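Long-range contacts in PHOX (Pseudomonas fluorescens, PDB 4AMF), which catalyses the hydrolysis of phosphate monoesters as an alkaline phosphatase, using an iron-calcium cofactor set in a beta-propeller fold: residues A[86-91]-A[110-115]; A[192-197]-A[217-222]. All coordinates share one frame; numbering follows the deposited sequence.

Interaction 1 of 2, residues A[86-91]-A[110-115]. With FEO (mu-oxo-diiron), chain I; ACP (phosphomethylphosphonic acid adenylate ester), chain C; EDO (1,2-ethanediol), chain K.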
loop_
_atom_site.group_PDB
_atom_site.type_symbol
_atom_site.label_atom_id
_atom_site.label_comp_id
_atom_site.label_asym_id
_atom_site.label_seq_id
_atom_site.Cartn_x
_atom_site.Cartn_y
_atom_site.Cartn_z
ATOM N N GLU A 86 -3.391 -7.882 3.237
ATOM C CA GLU A 86 -2.283 -7.374 4.066
ATOM C C GLU A 86 -2.017 -8.102 5.349
ATOM O O GLU A 86 -0.852 -8.336 5.693
ATOM C CB GLU A 86 -2.514 -5.860 4.325
ATOM C CG GLU A 86 -1.268 -5.202 4.947
ATOM C CD GLU A 86 -1.411 -3.772 5.385
ATOM O OE1 GLU A 86 -2.476 -3.418 5.929
ATOM O OE2 GLU A 86 -0.494 -2.985 5.070
ATOM N N TYR A 87 -3.068 -8.422 6.120
ATOM C CA TYR A 87 -2.886 -9.054 7.406
ATOM C C TYR A 87 -4.177 -9.723 7.831
ATOM O O TYR A 87 -5.106 -9.802 7.022
ATOM C CB TYR A 87 -2.302 -8.089 8.465
ATOM C CG TYR A 87 -3.169 -6.931 8.909
ATOM C CD1 TYR A 87 -3.364 -5.837 8.092
ATOM C CD2 TYR A 87 -3.783 -6.927 10.162
ATOM C CE1 TYR A 87 -4.095 -4.728 8.525
ATOM C CE2 TYR A 87 -4.488 -5.816 10.615
ATOM C CZ TYR A 87 -4.727 -4.762 9.752
ATOM O OH TYR A 87 -5.381 -3.629 10.178
ATOM N N THR A 88 -4.278 -10.173 9.065
ATOM C CA THR A 88 -5.493 -10.825 9.506
ATOM C C THR A 88 -5.886 -10.351 10.875
ATOM O O THR A 88 -5.107 -9.723 11.591
ATOM C CB THR A 88 -5.351 -12.337 9.385
ATOM O OG1 THR A 88 -6.630 -12.956 9.649
ATOM C CG2 THR A 88 -4.276 -12.913 10.318
ATOM N N ASN A 89 -7.121 -10.659 11.247
ATOM C CA ASN A 89 -7.705 -10.218 12.513
ATOM C C ASN A 89 -7.956 -11.450 13.331
ATOM O O ASN A 89 -8.903 -12.191 13.058
ATOM C CB ASN A 89 -9.013 -9.446 12.219
ATOM C CG ASN A 89 -8.826 -8.416 11.113
ATOM O OD1 ASN A 89 -8.004 -7.501 11.228
ATOM N ND2 ASN A 89 -9.487 -8.578 9.967
ATOM N N TYR A 90 -7.066 -11.733 14.294
ATOM C CA TYR A 90 -7.152 -12.956 15.061
ATOM C C TYR A 90 -8.467 -13.120 15.798
ATOM O O TYR A 90 -8.868 -14.252 15.996
ATOM C CB TYR A 90 -5.992 -13.078 16.051
ATOM C CG TYR A 90 -4.594 -13.172 15.481
ATOM C CD1 TYR A 90 -4.372 -13.639 14.180
ATOM C CD2 TYR A 90 -3.486 -12.959 16.283
ATOM C CE1 TYR A 90 -3.088 -13.880 13.706
ATOM C CE2 TYR A 90 -2.195 -13.101 15.781
ATOM C CZ TYR A 90 -2.003 -13.598 14.498
ATOM O OH TYR A 90 -0.739 -13.802 13.982
ATOM N N ARG A 91 -9.127 -12.007 16.192
ATOM C CA ARG A 91 -10.424 -12.107 16.872
ATOM C C ARG A 91 -11.463 -12.802 16.013
ATOM O O ARG A 91 -12.414 -13.384 16.558
ATOM C CB ARG A 91 -10.946 -10.724 17.307
ATOM C CG ARG A 91 -11.347 -9.815 16.209
ATOM C CD ARG A 91 -11.652 -8.420 16.754
ATOM N NE ARG A 91 -12.719 -8.459 17.760
ATOM C CZ ARG A 91 -12.880 -7.577 18.750
ATOM N NH1 ARG A 91 -12.030 -6.568 18.901
ATOM N NH2 ARG A 91 -13.891 -7.700 19.596
ATOM N N LEU A 110 -0.847 -17.131 7.633
ATOM C CA LEU A 110 -0.057 -16.884 6.409
ATOM C C LEU A 110 -0.922 -17.027 5.153
ATOM O O LEU A 110 -0.687 -16.337 4.163
ATOM C CB LEU A 110 1.138 -17.815 6.349
ATOM C CG LEU A 110 2.289 -17.394 7.282
ATOM C CD1 LEU A 110 3.142 -18.559 7.698
ATOM C CD2 LEU A 110 3.178 -16.355 6.583
ATOM N N ALA A 111 -1.889 -17.956 5.185
ATOM C CA ALA A 111 -2.807 -18.156 4.067
ATOM C C ALA A 111 -3.660 -16.949 3.811
ATOM O O ALA A 111 -4.128 -16.782 2.685
ATOM C CB ALA A 111 -3.693 -19.347 4.353
ATOM N N CYS A 112 -3.939 -16.139 4.864
ATOM C CA CYS A 112 -4.744 -14.944 4.727
ATOM C C CYS A 112 -4.072 -13.881 3.950
ATOM O O CYS A 112 -4.776 -12.981 3.496
ATOM C CB CYS A 112 -5.121 -14.376 6.084
ATOM S SG CYS A 112 -6.368 -15.308 6.971
ATOM N N GLU A 113 -2.758 -13.865 3.913
ATOM C CA GLU A 113 -1.989 -12.751 3.421
ATOM C C GLU A 113 -1.463 -13.050 2.068
ATOM O O GLU A 113 -1.376 -14.220 1.711
ATOM C CB GLU A 113 -0.839 -12.475 4.406
ATOM C CG GLU A 113 -1.365 -12.182 5.806
ATOM C CD GLU A 113 -0.356 -11.717 6.842
ATOM O OE1 GLU A 113 0.725 -11.239 6.448
ATOM O OE2 GLU A 113 -0.702 -11.715 8.044
ATOM N N GLY A 114 -1.081 -12.017 1.350
ATOM C CA GLY A 114 -0.538 -12.159 0.006
ATOM C C GLY A 114 -1.350 -11.435 -1.029
ATOM O O GLY A 114 -1.591 -10.226 -0.896
ATOM N N VAL A 115 -1.721 -12.137 -2.091
ATOM C CA VAL A 115 -2.481 -11.540 -3.171
ATOM C C VAL A 115 -3.563 -12.499 -3.592
ATOM O O VAL A 115 -3.359 -13.698 -3.553
ATOM C CB VAL A 115 -1.561 -11.237 -4.381
ATOM C CG1 VAL A 115 -2.344 -10.735 -5.606
ATOM C CG2 VAL A 115 -0.452 -10.253 -3.991
HETATM FE FE1 FEO I . -0.193 -0.990 5.019
HETATM FE FE2 FEO I . 1.237 2.036 5.459
HETATM O O FEO I . -0.250 0.932 4.839
HETATM P PG ACP C . -0.598 0.744 7.718
HETATM O O1G ACP C . -1.988 1.320 7.204
HETATM O O2G ACP C . -0.416 -0.776 7.120
HETATM O O3G ACP C . 0.577 1.713 7.369
HETATM P PB ACP C . -1.516 2.003 10.179
HETATM O O1B ACP C . -1.266 3.278 9.478
HETATM O O2B ACP C . -2.957 1.490 10.398
HETATM C C3B ACP C . -0.570 0.696 9.491
HETATM P PA ACP C . -1.176 1.987 13.078
HETATM O O1A ACP C . -1.400 0.537 13.260
HETATM O O2A ACP C . -2.096 3.006 13.674
HETATM O O3A ACP C . -0.904 2.341 11.585
HETATM O "O5'" ACP C . 0.271 2.387 13.773
HETATM C "C5'" ACP C . 0.920 3.636 13.487
HETATM C "C4'" ACP C . 2.327 3.412 12.995
HETATM O "O4'" ACP C . 3.132 2.927 14.089
HETATM C "C3'" ACP C . 2.555 2.437 11.843
HETATM O "O3'" ACP C . 3.596 2.925 10.993
HETATM C "C2'" ACP C . 2.909 1.137 12.566
HETATM O "O2'" ACP C . 3.684 0.288 11.731
HETATM C "C1'" ACP C . 3.684 1.658 13.782
HETATM N N9 ACP C . 3.597 0.825 14.975
HETATM C C8 ACP C . 2.520 0.100 15.416
HETATM N N7 ACP C . 2.731 -0.549 16.535
HETATM C C5 ACP C . 4.044 -0.234 16.854
HETATM C C6 ACP C . 4.899 -0.658 17.894
HETATM N N6 ACP C . 4.566 -1.583 18.800
HETATM N N1 ACP C . 6.157 -0.160 17.914
HETATM C C2 ACP C . 6.533 0.683 16.945
HETATM N N3 ACP C . 5.821 1.130 15.904
HETATM C C4 ACP C . 4.585 0.627 15.912
HETATM C C1 EDO K . -13.285 -7.927 9.670
HETATM O O1 EDO K . -12.436 -7.249 10.604
HETATM C C2 EDO K . -13.041 -9.448 9.765
HETATM O O2 EDO K . -11.699 -9.700 9.973
HETATM O O HOH W 1 -2.449 -0.593 4.534
#
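Where the propeller strand 78-85 ends beside the diiron centre, Glu-86 to Thr-88 lie against Cys-112 and Glu-113, the turn that joins helix 103-112 to strand 114-123. Glu-113 does most of the touching. Its extended side chain, with CG anti to the carbonyl carbon (chi1 -58°), lays the carboxylate along the backbone of Glu-86 and Tyr-87, so that Glu-113 OE2 stands 3.5 Å from Tyr-87 CA. The other oxygen, Glu-113 OE1, approaches Glu-86 O to 3.4 Å, two acceptors that do not bond; Glu-113 OE1 takes its hydrogen bond from the backbone N of Gln-173. Further along, Thr-88 CB packs on Cys-112 CB at 3.9 Å, while Thr-88 OG1 is hydrogen-bonded to Asp-62. CB of Glu-86 points away from 110-115. Fully stretched up to CD, with CG anti to the backbone N (chi1 -169°), the side chain carries Glu-86 OE2 to FE1 of the mu-oxo-diiron group at 2.0 Å, where ACP O2G also binds at 2.1 Å. Gln-546 NE2 is hydrogen-bonded to Glu-86 OE1, helping to fix the carboxylate's rotation. A metal ligand just past the end of a blade strand suits the PhoX cofactor site, whose ligands sit on, or just past, strands of the beta-propeller.

Interaction 2 of 2, residues A[192-197]-A[217-222]. With ACP (phosphomethylphosphonic acid adenylate ester), chain C.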
loop_
_atom_site.group_PDB
_atom_site.type_symbol
_atom_site.label_atom_id
_atom_site.label_comp_id
_atom_site.label_asym_id
_atom_site.label_seq_id
_atom_site.Cartn_x
_atom_site.Cartn_y
_atom_site.Cartn_z
ATOM N N PHE A 192 6.493 -6.252 7.361
ATOM C CA PHE A 192 6.950 -7.643 7.415
ATOM C C PHE A 192 7.716 -7.985 8.701
ATOM O O PHE A 192 7.638 -9.110 9.170
ATOM C CB PHE A 192 7.810 -7.957 6.183
ATOM C CG PHE A 192 9.182 -7.322 6.191
ATOM C CD1 PHE A 192 9.370 -6.028 5.741
ATOM C CD2 PHE A 192 10.280 -8.016 6.663
ATOM C CE1 PHE A 192 10.631 -5.443 5.769
ATOM C CE2 PHE A 192 11.521 -7.418 6.723
ATOM C CZ PHE A 192 11.698 -6.133 6.278
ATOM N N THR A 193 8.463 -7.030 9.261
ATOM C CA THR A 193 9.286 -7.222 10.462
ATOM C C THR A 193 8.450 -7.628 11.689
ATOM O O THR A 193 8.955 -8.338 12.564
ATOM C CB THR A 193 10.116 -5.964 10.753
ATOM O OG1 THR A 193 9.227 -4.854 10.831
ATOM C CG2 THR A 193 11.159 -5.701 9.669
ATOM N N ASP A 194 7.169 -7.186 11.734
ATOM C CA ASP A 194 6.220 -7.498 12.815
ATOM C C ASP A 194 6.044 -9.004 13.020
ATOM O O ASP A 194 5.779 -9.440 14.131
ATOM C CB ASP A 194 4.835 -6.970 12.434
ATOM C CG ASP A 194 4.754 -5.473 12.394
ATOM O OD1 ASP A 194 5.796 -4.812 12.690
ATOM O OD2 ASP A 194 3.639 -4.946 12.051
ATOM N N CYS A 195 6.203 -9.798 11.943
ATOM C CA CYS A 195 6.008 -11.251 11.936
ATOM C C CYS A 195 7.130 -12.061 12.520
ATOM O O CYS A 195 6.966 -13.269 12.692
ATOM C CB CYS A 195 5.735 -11.691 10.509
ATOM S SG CYS A 195 4.307 -10.861 9.770
ATOM N N PHE A 196 8.279 -11.434 12.805
ATOM C CA PHE A 196 9.458 -12.138 13.297
ATOM C C PHE A 196 9.613 -11.954 14.787
ATOM O O PHE A 196 9.268 -10.881 15.313
ATOM C CB PHE A 196 10.691 -11.607 12.554
ATOM C CG PHE A 196 10.723 -11.989 11.078
ATOM C CD1 PHE A 196 9.952 -11.307 10.146
ATOM C CD2 PHE A 196 11.398 -13.115 10.661
ATOM C CE1 PHE A 196 9.877 -11.734 8.823
ATOM C CE2 PHE A 196 11.307 -13.551 9.329
ATOM C CZ PHE A 196 10.584 -12.846 8.426
ATOM N N GLY A 197 10.143 -12.973 15.433
ATOM C CA GLY A 197 10.458 -12.918 16.851
ATOM C C GLY A 197 11.671 -13.782 17.096
ATOM O O GLY A 197 12.416 -14.076 16.155
ATOM N N ALA A 217 9.818 -10.473 20.765
ATOM C CA ALA A 217 8.421 -10.829 21.012
ATOM C C ALA A 217 7.533 -10.886 19.752
ATOM O O ALA A 217 6.440 -11.460 19.804
ATOM C CB ALA A 217 7.810 -9.824 21.981
ATOM N N SER A 218 7.987 -10.290 18.629
ATOM C CA SER A 218 7.195 -9.982 17.449
ATOM C C SER A 218 6.218 -8.886 17.822
ATOM O O SER A 218 6.011 -8.589 19.011
ATOM C CB SER A 218 6.486 -11.191 16.847
ATOM O OG SER A 218 5.232 -11.475 17.452
ATOM N N ARG A 219 5.550 -8.328 16.825
ATOM C CA ARG A 219 4.601 -7.259 17.087
ATOM C C ARG A 219 3.208 -7.860 17.147
ATOM O O ARG A 219 2.384 -7.636 16.249
ATOM C CB ARG A 219 4.723 -6.127 16.054
ATOM C CG ARG A 219 4.005 -4.848 16.487
ATOM C CD ARG A 219 4.356 -3.675 15.620
ATOM N NE ARG A 219 5.751 -3.265 15.794
ATOM C CZ ARG A 219 6.418 -2.452 14.976
ATOM N NH1 ARG A 219 5.831 -1.957 13.894
ATOM N NH2 ARG A 219 7.686 -2.148 15.219
ATOM N N GLU A 220 2.973 -8.662 18.213
ATOM C CA GLU A 220 1.725 -9.363 18.500
ATOM C C GLU A 220 1.271 -10.299 17.358
ATOM O O GLU A 220 0.073 -10.550 17.197
ATOM C CB GLU A 220 0.617 -8.356 18.890
ATOM C CG GLU A 220 0.924 -7.587 20.166
ATOM C CD GLU A 220 1.887 -6.430 20.011
ATOM O OE1 GLU A 220 1.713 -5.630 19.064
ATOM O OE2 GLU A 220 2.822 -6.326 20.838
ATOM N N ILE A 221 2.244 -10.864 16.607
ATOM C CA ILE A 221 1.959 -11.800 15.515
ATOM C C ILE A 221 2.120 -13.201 16.044
ATOM O O ILE A 221 1.260 -14.055 15.830
ATOM C CB ILE A 221 2.847 -11.507 14.297
ATOM C CG1 ILE A 221 2.623 -10.075 13.763
ATOM C CG2 ILE A 221 2.597 -12.529 13.215
ATOM C CD1 ILE A 221 1.208 -9.691 13.461
ATOM N N ASN A 222 3.252 -13.467 16.711
ATOM C CA ASN A 222 3.485 -14.725 17.381
ATOM C C ASN A 222 3.351 -15.970 16.506
ATOM O O ASN A 222 2.676 -16.928 16.857
ATOM C CB ASN A 222 2.633 -14.790 18.675
ATOM C CG ASN A 222 2.923 -13.636 19.593
ATOM O OD1 ASN A 222 4.063 -13.233 19.757
ATOM N ND2 ASN A 222 1.920 -13.070 20.213
HETATM P PG ACP C . -0.598 0.744 7.718
HETATM O O1G ACP C . -1.988 1.320 7.204
HETATM O O2G ACP C . -0.416 -0.776 7.120
HETATM O O3G ACP C . 0.577 1.713 7.369
HETATM P PB ACP C . -1.516 2.003 10.179
HETATM O O1B ACP C . -1.266 3.278 9.478
HETATM O O2B ACP C . -2.957 1.490 10.398
HETATM C C3B ACP C . -0.570 0.696 9.491
HETATM P PA ACP C . -1.176 1.987 13.078
HETATM O O1A ACP C . -1.400 0.537 13.260
HETATM O O2A ACP C . -2.096 3.006 13.674
HETATM O O3A ACP C . -0.904 2.341 11.585
HETATM O "O5'" ACP C . 0.271 2.387 13.773
HETATM C "C5'" ACP C . 0.920 3.636 13.487
HETATM C "C4'" ACP C . 2.327 3.412 12.995
HETATM O "O4'" ACP C . 3.132 2.927 14.089
HETATM C "C3'" ACP C . 2.555 2.437 11.843
HETATM O "O3'" ACP C . 3.596 2.925 10.993
HETATM C "C2'" ACP C . 2.909 1.137 12.566
HETATM O "O2'" ACP C . 3.684 0.288 11.731
HETATM C "C1'" ACP C . 3.684 1.658 13.782
HETATM N N9 ACP C . 3.597 0.825 14.975
HETATM C C8 ACP C . 2.520 0.100 15.416
HETATM N N7 ACP C . 2.731 -0.549 16.535
HETATM C C5 ACP C . 4.044 -0.234 16.854
HETATM C C6 ACP C . 4.899 -0.658 17.894
HETATM N N6 ACP C . 4.566 -1.583 18.800
HETATM N N1 ACP C . 6.157 -0.160 17.914
HETATM C C2 ACP C . 6.533 0.683 16.945
HETATM N N3 ACP C . 5.821 1.130 15.904
HETATM C C4 ACP C . 4.585 0.627 15.912
HETATM O O HOH W 2 3.275 -2.414 12.712
#
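Asp-194 CG stands anti to its carbonyl carbon, and the Arg-219 chain, extended at first, bends at chi3 (-68°); together these turns bring the carboxylate over one face of the guanidinium. Asp-194 OD1 lies 3.1 Å from Arg-219 NH1 but well out of the guanidinium plane, so no N-H points at it and the salt bridge rests on charge; the two planes are 53° apart. Across the opposite face lies the adenine of ACP, with its C6 3.5 Å from Arg-219 NE. In the guanidinium plane, water 2 accepts from NH1 and donates to Asp-194 OD2 at 2.6 Å. Replacing Arg-219 with an alanine would probably leave the adenine without its flat, charged neighbour and the Asp-194 carboxylate without its countercharge. Behind this nucleotide pocket, the 3-10 turn 193-195 meets an inverse gamma turn centred on Arg-219: Arg-219 N bonds to Asp-194 O at 2.9 Å, nearly straight (172°) and on a lone pair. Ile-221 CG1 packs against the same carbonyl oxygen, Asp-194 O, at 3.2 Å, and its CG2 against Cys-195. Ser-218 OG, in an ST motif, accepts from the backbone N of Ile-221. Asn-222 N also donates to Ser-218 OG, at 2.9 Å.

In the fold
The two contacts follow one another along the chain, their centres about 13 Å apart, and they approach ACP from different ends. Interaction 1 supplies an iron ligand at the terminal phosphonate, whereas interaction 2 flanks the adenine; the side chain of Asp-194 remains about 9 Å from the diiron group, measured between nearest atoms. They also meet directly: Tyr-90 OH of 86-91 lies 2.7 Å from Ile-221 O of 217-222, a probable hydrogen bond, and Tyr-90 CE2 packs on Glu-220 O. Trp-223 adds to this junction, touching Leu-110 of interaction 1 and Cys-195 of interaction 2. The loop bearing Glu-86 is thus tied to the loop bearing Arg-219, and both face one substrate-analogue pocket.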